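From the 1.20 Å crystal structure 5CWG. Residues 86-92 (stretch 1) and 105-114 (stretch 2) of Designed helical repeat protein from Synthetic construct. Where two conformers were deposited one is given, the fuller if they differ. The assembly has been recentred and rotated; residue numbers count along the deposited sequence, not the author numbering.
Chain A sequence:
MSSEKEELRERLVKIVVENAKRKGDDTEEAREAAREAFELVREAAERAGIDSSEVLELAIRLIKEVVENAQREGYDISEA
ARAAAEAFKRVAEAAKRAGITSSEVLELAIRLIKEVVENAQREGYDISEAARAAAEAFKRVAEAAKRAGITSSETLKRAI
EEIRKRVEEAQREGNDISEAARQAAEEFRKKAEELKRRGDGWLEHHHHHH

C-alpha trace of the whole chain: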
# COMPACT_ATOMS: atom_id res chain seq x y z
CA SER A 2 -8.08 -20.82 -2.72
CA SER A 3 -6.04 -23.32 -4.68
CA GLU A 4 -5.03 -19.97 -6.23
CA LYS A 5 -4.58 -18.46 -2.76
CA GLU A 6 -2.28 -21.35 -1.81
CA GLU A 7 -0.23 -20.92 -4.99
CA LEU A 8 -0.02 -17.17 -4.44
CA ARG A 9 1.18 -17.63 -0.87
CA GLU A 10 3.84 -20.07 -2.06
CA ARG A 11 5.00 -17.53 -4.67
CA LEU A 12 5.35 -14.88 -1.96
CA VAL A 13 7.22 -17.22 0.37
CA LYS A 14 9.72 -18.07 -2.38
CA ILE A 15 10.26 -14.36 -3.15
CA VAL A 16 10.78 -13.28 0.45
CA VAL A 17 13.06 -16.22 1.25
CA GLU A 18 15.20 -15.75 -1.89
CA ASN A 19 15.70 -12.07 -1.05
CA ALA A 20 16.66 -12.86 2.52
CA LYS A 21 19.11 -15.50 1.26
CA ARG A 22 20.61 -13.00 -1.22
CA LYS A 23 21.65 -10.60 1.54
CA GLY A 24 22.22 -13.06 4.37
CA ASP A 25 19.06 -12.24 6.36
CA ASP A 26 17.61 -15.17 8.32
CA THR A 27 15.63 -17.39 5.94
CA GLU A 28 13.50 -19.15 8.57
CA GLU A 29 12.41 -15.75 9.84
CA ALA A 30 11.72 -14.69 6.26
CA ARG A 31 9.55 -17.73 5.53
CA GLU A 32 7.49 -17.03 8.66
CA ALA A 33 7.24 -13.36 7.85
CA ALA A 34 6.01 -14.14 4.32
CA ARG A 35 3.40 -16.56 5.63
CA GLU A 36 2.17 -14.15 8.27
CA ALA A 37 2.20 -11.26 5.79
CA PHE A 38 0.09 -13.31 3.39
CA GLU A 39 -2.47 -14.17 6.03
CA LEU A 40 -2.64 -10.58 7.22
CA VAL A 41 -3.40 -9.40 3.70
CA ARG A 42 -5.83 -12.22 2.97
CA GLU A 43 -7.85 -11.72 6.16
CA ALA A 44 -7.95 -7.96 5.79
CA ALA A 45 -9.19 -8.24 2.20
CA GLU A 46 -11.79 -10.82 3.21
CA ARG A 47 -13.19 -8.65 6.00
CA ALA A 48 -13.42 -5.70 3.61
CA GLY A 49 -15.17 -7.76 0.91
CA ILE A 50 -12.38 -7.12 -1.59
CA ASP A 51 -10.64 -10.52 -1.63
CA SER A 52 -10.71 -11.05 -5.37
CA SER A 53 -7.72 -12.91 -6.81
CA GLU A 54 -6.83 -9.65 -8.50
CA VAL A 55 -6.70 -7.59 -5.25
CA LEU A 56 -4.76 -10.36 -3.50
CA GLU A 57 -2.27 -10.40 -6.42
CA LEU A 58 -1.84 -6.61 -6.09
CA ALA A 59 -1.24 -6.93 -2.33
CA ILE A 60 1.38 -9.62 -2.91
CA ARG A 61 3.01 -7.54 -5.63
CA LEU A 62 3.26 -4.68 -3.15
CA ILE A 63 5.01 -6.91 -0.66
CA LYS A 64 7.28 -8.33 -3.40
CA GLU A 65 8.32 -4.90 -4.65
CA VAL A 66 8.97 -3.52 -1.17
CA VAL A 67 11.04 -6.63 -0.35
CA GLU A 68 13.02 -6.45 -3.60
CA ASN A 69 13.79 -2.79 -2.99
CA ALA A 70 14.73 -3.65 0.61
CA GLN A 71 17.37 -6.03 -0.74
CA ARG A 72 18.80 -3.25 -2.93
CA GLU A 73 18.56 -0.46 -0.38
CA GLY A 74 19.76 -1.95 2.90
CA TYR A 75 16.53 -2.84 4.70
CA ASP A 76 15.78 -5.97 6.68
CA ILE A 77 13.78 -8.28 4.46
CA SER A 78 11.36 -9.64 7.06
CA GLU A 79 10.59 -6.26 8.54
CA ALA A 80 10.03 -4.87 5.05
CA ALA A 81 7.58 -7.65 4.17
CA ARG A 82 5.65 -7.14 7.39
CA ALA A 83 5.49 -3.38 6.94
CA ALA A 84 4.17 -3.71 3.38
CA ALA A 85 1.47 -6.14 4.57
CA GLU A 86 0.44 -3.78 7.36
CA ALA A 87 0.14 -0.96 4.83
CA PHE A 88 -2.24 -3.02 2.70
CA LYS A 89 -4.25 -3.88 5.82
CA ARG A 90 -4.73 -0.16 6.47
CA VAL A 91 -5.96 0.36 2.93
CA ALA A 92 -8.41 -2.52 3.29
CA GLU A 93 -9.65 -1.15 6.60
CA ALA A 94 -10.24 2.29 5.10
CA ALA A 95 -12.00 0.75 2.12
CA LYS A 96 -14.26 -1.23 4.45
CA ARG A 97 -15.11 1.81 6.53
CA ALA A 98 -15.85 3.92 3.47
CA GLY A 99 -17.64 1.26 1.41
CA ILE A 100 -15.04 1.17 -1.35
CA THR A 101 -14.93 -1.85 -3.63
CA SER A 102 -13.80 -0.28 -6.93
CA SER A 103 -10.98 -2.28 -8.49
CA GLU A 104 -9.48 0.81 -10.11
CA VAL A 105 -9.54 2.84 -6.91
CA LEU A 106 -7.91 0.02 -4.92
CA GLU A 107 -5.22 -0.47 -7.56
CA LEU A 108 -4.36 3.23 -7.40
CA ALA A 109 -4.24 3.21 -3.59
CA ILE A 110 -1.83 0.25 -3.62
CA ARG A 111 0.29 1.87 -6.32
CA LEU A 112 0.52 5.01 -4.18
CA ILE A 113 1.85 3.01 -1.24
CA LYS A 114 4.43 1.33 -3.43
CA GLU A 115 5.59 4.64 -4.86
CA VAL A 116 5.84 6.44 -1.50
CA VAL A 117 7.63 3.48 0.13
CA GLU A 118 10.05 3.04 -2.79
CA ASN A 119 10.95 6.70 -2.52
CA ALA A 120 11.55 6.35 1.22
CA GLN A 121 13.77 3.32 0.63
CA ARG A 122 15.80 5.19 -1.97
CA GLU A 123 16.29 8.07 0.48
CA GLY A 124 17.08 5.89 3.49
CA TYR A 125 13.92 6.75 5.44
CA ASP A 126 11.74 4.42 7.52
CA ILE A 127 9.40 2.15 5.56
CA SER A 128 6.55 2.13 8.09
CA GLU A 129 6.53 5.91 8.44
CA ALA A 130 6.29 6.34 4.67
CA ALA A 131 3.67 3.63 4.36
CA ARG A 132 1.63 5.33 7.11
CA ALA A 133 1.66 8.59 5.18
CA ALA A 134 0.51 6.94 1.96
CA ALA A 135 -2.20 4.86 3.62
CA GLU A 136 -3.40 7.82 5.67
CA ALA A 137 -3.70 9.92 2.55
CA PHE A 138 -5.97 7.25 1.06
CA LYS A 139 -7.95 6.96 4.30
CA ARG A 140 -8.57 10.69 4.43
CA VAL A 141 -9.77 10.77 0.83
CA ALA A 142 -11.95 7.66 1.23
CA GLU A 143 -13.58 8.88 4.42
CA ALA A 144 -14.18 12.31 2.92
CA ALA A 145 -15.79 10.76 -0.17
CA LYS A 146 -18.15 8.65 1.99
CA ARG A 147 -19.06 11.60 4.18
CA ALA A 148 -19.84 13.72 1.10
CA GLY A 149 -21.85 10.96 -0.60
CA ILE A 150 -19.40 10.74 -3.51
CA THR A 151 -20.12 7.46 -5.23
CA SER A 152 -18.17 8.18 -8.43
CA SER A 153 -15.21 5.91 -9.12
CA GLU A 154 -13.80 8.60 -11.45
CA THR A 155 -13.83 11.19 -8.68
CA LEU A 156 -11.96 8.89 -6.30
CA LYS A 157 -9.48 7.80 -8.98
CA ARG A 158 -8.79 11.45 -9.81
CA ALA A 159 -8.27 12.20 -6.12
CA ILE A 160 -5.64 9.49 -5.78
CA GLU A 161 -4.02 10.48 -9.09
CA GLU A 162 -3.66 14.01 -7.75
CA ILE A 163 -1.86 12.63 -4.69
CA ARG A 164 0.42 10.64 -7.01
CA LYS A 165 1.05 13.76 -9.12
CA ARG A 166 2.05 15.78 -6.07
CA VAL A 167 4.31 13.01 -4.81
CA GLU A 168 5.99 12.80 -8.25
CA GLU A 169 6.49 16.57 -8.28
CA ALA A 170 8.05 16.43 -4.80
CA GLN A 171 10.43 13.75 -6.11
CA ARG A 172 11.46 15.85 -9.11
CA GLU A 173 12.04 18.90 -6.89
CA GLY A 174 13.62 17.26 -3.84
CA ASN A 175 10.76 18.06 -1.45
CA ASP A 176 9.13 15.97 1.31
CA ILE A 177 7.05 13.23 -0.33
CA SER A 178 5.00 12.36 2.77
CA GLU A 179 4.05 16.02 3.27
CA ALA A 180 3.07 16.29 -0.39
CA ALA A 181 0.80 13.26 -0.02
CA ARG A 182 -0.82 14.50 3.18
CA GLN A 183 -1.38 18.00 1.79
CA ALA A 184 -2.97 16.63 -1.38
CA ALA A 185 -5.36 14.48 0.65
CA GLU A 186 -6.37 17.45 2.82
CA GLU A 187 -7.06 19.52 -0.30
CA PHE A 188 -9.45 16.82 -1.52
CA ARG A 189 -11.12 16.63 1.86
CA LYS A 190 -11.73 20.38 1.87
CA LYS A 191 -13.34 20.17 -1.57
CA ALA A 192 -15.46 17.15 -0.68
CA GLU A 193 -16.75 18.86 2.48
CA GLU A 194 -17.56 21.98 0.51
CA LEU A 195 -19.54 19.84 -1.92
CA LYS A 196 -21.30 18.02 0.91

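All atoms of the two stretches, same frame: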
# COMPACT_ATOMS: atom_id res chain seq x y z
N GLU A 86 1.19 -4.67 6.48
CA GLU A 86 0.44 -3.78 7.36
C GLU A 86 -0.12 -2.59 6.60
O GLU A 86 -1.24 -2.14 6.89
CB GLU A 86 1.33 -3.30 8.51
CG GLU A 86 1.75 -4.38 9.49
CD GLU A 86 0.73 -4.75 10.54
OE1 GLU A 86 -0.45 -4.36 10.43
OE2 GLU A 86 1.10 -5.51 11.48
N ALA A 87 0.62 -2.08 5.61
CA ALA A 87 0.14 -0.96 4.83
C ALA A 87 -1.11 -1.36 4.02
O ALA A 87 -2.09 -0.61 3.96
CB ALA A 87 1.21 -0.46 3.89
N PHE A 88 -1.07 -2.53 3.40
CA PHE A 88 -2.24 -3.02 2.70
C PHE A 88 -3.42 -3.15 3.66
O PHE A 88 -4.55 -2.83 3.33
CB PHE A 88 -1.97 -4.33 1.98
CG PHE A 88 -3.21 -4.90 1.36
CD1 PHE A 88 -3.65 -4.47 0.10
CD2 PHE A 88 -3.99 -5.80 2.04
CE1 PHE A 88 -4.82 -4.95 -0.43
CE2 PHE A 88 -5.19 -6.26 1.50
CZ PHE A 88 -5.58 -5.86 0.28
N LYS A 89 -3.18 -3.71 4.84
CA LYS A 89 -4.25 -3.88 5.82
C LYS A 89 -4.92 -2.54 6.11
O LYS A 89 -6.15 -2.46 6.21
CB LYS A 89 -3.71 -4.56 7.07
CG LYS A 89 -4.68 -4.60 8.26
CD LYS A 89 -4.13 -5.53 9.35
CE LYS A 89 -4.98 -5.69 10.59
NZ LYS A 89 -4.97 -4.49 11.39
N ARG A 90 -4.15 -1.48 6.27
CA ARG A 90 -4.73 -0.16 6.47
C ARG A 90 -5.59 0.30 5.32
O ARG A 90 -6.63 0.91 5.53
CB ARG A 90 -3.64 0.85 6.81
CG ARG A 90 -2.96 0.56 8.18
CD ARG A 90 -2.07 1.71 8.69
NE ARG A 90 -0.94 1.99 7.80
CZ ARG A 90 0.22 1.35 7.83
NH1 ARG A 90 0.42 0.37 8.69
NH2 ARG A 90 1.18 1.68 6.98
N VAL A 91 -5.16 0.02 4.10
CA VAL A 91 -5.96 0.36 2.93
C VAL A 91 -7.29 -0.40 2.95
O VAL A 91 -8.36 0.19 2.72
CB VAL A 91 -5.18 0.09 1.63
CG1 VAL A 91 -6.06 0.18 0.42
CG2 VAL A 91 -4.07 1.14 1.46
N ALA A 92 -7.20 -1.70 3.23
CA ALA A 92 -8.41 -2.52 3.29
C ALA A 92 -9.36 -2.05 4.37
O ALA A 92 -10.58 -2.04 4.17
CB ALA A 92 -8.04 -3.94 3.54
N VAL A 105 -9.91 2.03 -8.05
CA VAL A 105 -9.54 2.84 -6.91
C VAL A 105 -8.54 2.08 -6.05
O VAL A 105 -7.52 2.63 -5.61
CB VAL A 105 -10.76 3.23 -6.08
CG1 VAL A 105 -10.38 3.85 -4.75
CG2 VAL A 105 -11.64 4.19 -6.85
N LEU A 106 -8.81 0.81 -5.76
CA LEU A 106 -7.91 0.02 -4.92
C LEU A 106 -6.54 -0.14 -5.56
O LEU A 106 -5.51 -0.06 -4.88
CB LEU A 106 -8.54 -1.35 -4.60
CG LEU A 106 -9.78 -1.28 -3.72
CD1 LEU A 106 -10.53 -2.57 -3.75
CD2 LEU A 106 -9.41 -0.91 -2.31
N GLU A 107 -6.50 -0.36 -6.87
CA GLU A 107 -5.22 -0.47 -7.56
C GLU A 107 -4.39 0.81 -7.42
O GLU A 107 -3.17 0.76 -7.22
CB GLU A 107 -5.43 -0.79 -9.03
CG GLU A 107 -4.13 -1.11 -9.79
CD GLU A 107 -3.31 0.12 -10.19
OE1 GLU A 107 -3.90 1.18 -10.48
OE2 GLU A 107 -2.07 0.01 -10.25
N LEU A 108 -5.04 1.96 -7.57
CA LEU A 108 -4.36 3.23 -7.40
C LEU A 108 -3.86 3.45 -5.98
O LEU A 108 -2.75 3.96 -5.78
CB LEU A 108 -5.25 4.39 -7.82
CG LEU A 108 -5.31 4.63 -9.31
CD1 LEU A 108 -6.47 5.53 -9.66
CD2 LEU A 108 -4.00 5.26 -9.81
N ALA A 109 -4.65 3.06 -4.98
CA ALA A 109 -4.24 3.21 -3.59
C ALA A 109 -2.99 2.37 -3.32
O ALA A 109 -2.06 2.82 -2.66
CB ALA A 109 -5.36 2.79 -2.65
N ILE A 110 -2.98 1.13 -3.81
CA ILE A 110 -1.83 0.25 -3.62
C ILE A 110 -0.60 0.78 -4.35
O ILE A 110 0.50 0.75 -3.83
CB ILE A 110 -2.17 -1.21 -4.00
CG1 ILE A 110 -3.28 -1.72 -3.06
CG2 ILE A 110 -0.95 -2.09 -3.95
CD1 ILE A 110 -4.01 -2.96 -3.62
N ARG A 111 -0.80 1.27 -5.57
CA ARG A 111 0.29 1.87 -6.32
C ARG A 111 0.90 3.06 -5.57
O ARG A 111 2.12 3.24 -5.53
CB ARG A 111 -0.18 2.30 -7.71
CG ARG A 111 0.96 2.50 -8.67
CD ARG A 111 0.57 3.10 -10.00
NE ARG A 111 -0.66 2.62 -10.58
CZ ARG A 111 -1.25 3.21 -11.62
NH1 ARG A 111 -0.69 4.29 -12.18
NH2 ARG A 111 -2.38 2.74 -12.10
N LEU A 112 0.05 3.89 -4.96
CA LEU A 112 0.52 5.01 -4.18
C LEU A 112 1.40 4.54 -3.03
O LEU A 112 2.47 5.10 -2.78
CB LEU A 112 -0.66 5.83 -3.67
CG LEU A 112 -0.30 6.97 -2.71
CD1 LEU A 112 0.52 8.06 -3.41
CD2 LEU A 112 -1.56 7.54 -2.08
N ILE A 113 0.99 3.51 -2.31
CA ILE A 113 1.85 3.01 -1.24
C ILE A 113 3.20 2.58 -1.78
O ILE A 113 4.23 2.94 -1.22
CB ILE A 113 1.20 1.82 -0.50
CG1 ILE A 113 -0.02 2.30 0.24
CG2 ILE A 113 2.18 1.16 0.47
CD1 ILE A 113 -0.91 1.19 0.67
N LYS A 114 3.18 1.81 -2.85
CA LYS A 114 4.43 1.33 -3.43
C LYS A 114 5.35 2.49 -3.80
O LYS A 114 6.56 2.45 -3.54
CB LYS A 114 4.13 0.49 -4.66
CG LYS A 114 5.36 -0.10 -5.33
CD LYS A 114 5.98 0.82 -6.39
CE LYS A 114 5.08 1.04 -7.59
NZ LYS A 114 4.76 -0.22 -8.30

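Neighbouring helices in a helical repeat protein can be held together by apolar packing alone, with no polar bond between them, and this pair from a designed example illustrates the principle. The two helices run roughly antiparallel, their directions 146° apart and their axes 10.5 Å apart at closest approach. No hydrogen bond or salt bridge links them; all five close contacts join apolar side chains, and together the stretches bury 280 Å². The contacting residues are all buried, and apolar side chains, which have no polar groups to satisfy, suit such places.

Val 91 is the centre of the packing. Its CA-to-CB bond points toward the partner helix, and with chi1 in the t well its two methyls reach different neighbours. CG2 lies 3.3 Å from CD1 of Ile 113, a tight approach for two methyl groups, although Ile 113 was modelled in two conformers and the distance belongs to the one given. CG1 sits 4.1 Å from CB of Ala 109 and, more loosely, 4.5 Å from CD2 of Leu 106. The CB of Ala 109 also points toward the partner helix, and this single methyl packs against CG1 of Val 91.

Alanine serves similarly at Ala 87, whose CB packs 3.9 Å from CG2 of Ile 113. Ile 113 thus touches both Ala 87 and Val 91, one helical turn apart, using a different methyl for each closest contact.

Longer side chains reach the contact from sideways positions. Phe 88, Leu 106 and Ile 110 all leave their backbones sideways, yet their ends come nearer: CE1 of Phe 88 meets CD1 of Ile 110 at 3.8 Å, with the methyl at the ring edge, near its plane.

No polar group bonds across the contact. Within the stretches, backbone bonds such as Val 91 N to Ala 87 O (3.1 Å) satisfy main-chain groups, while Arg 111 NH2 forms a salt bridge with Glu 107 OE1 at 2.7 Å, away from the apolar contact.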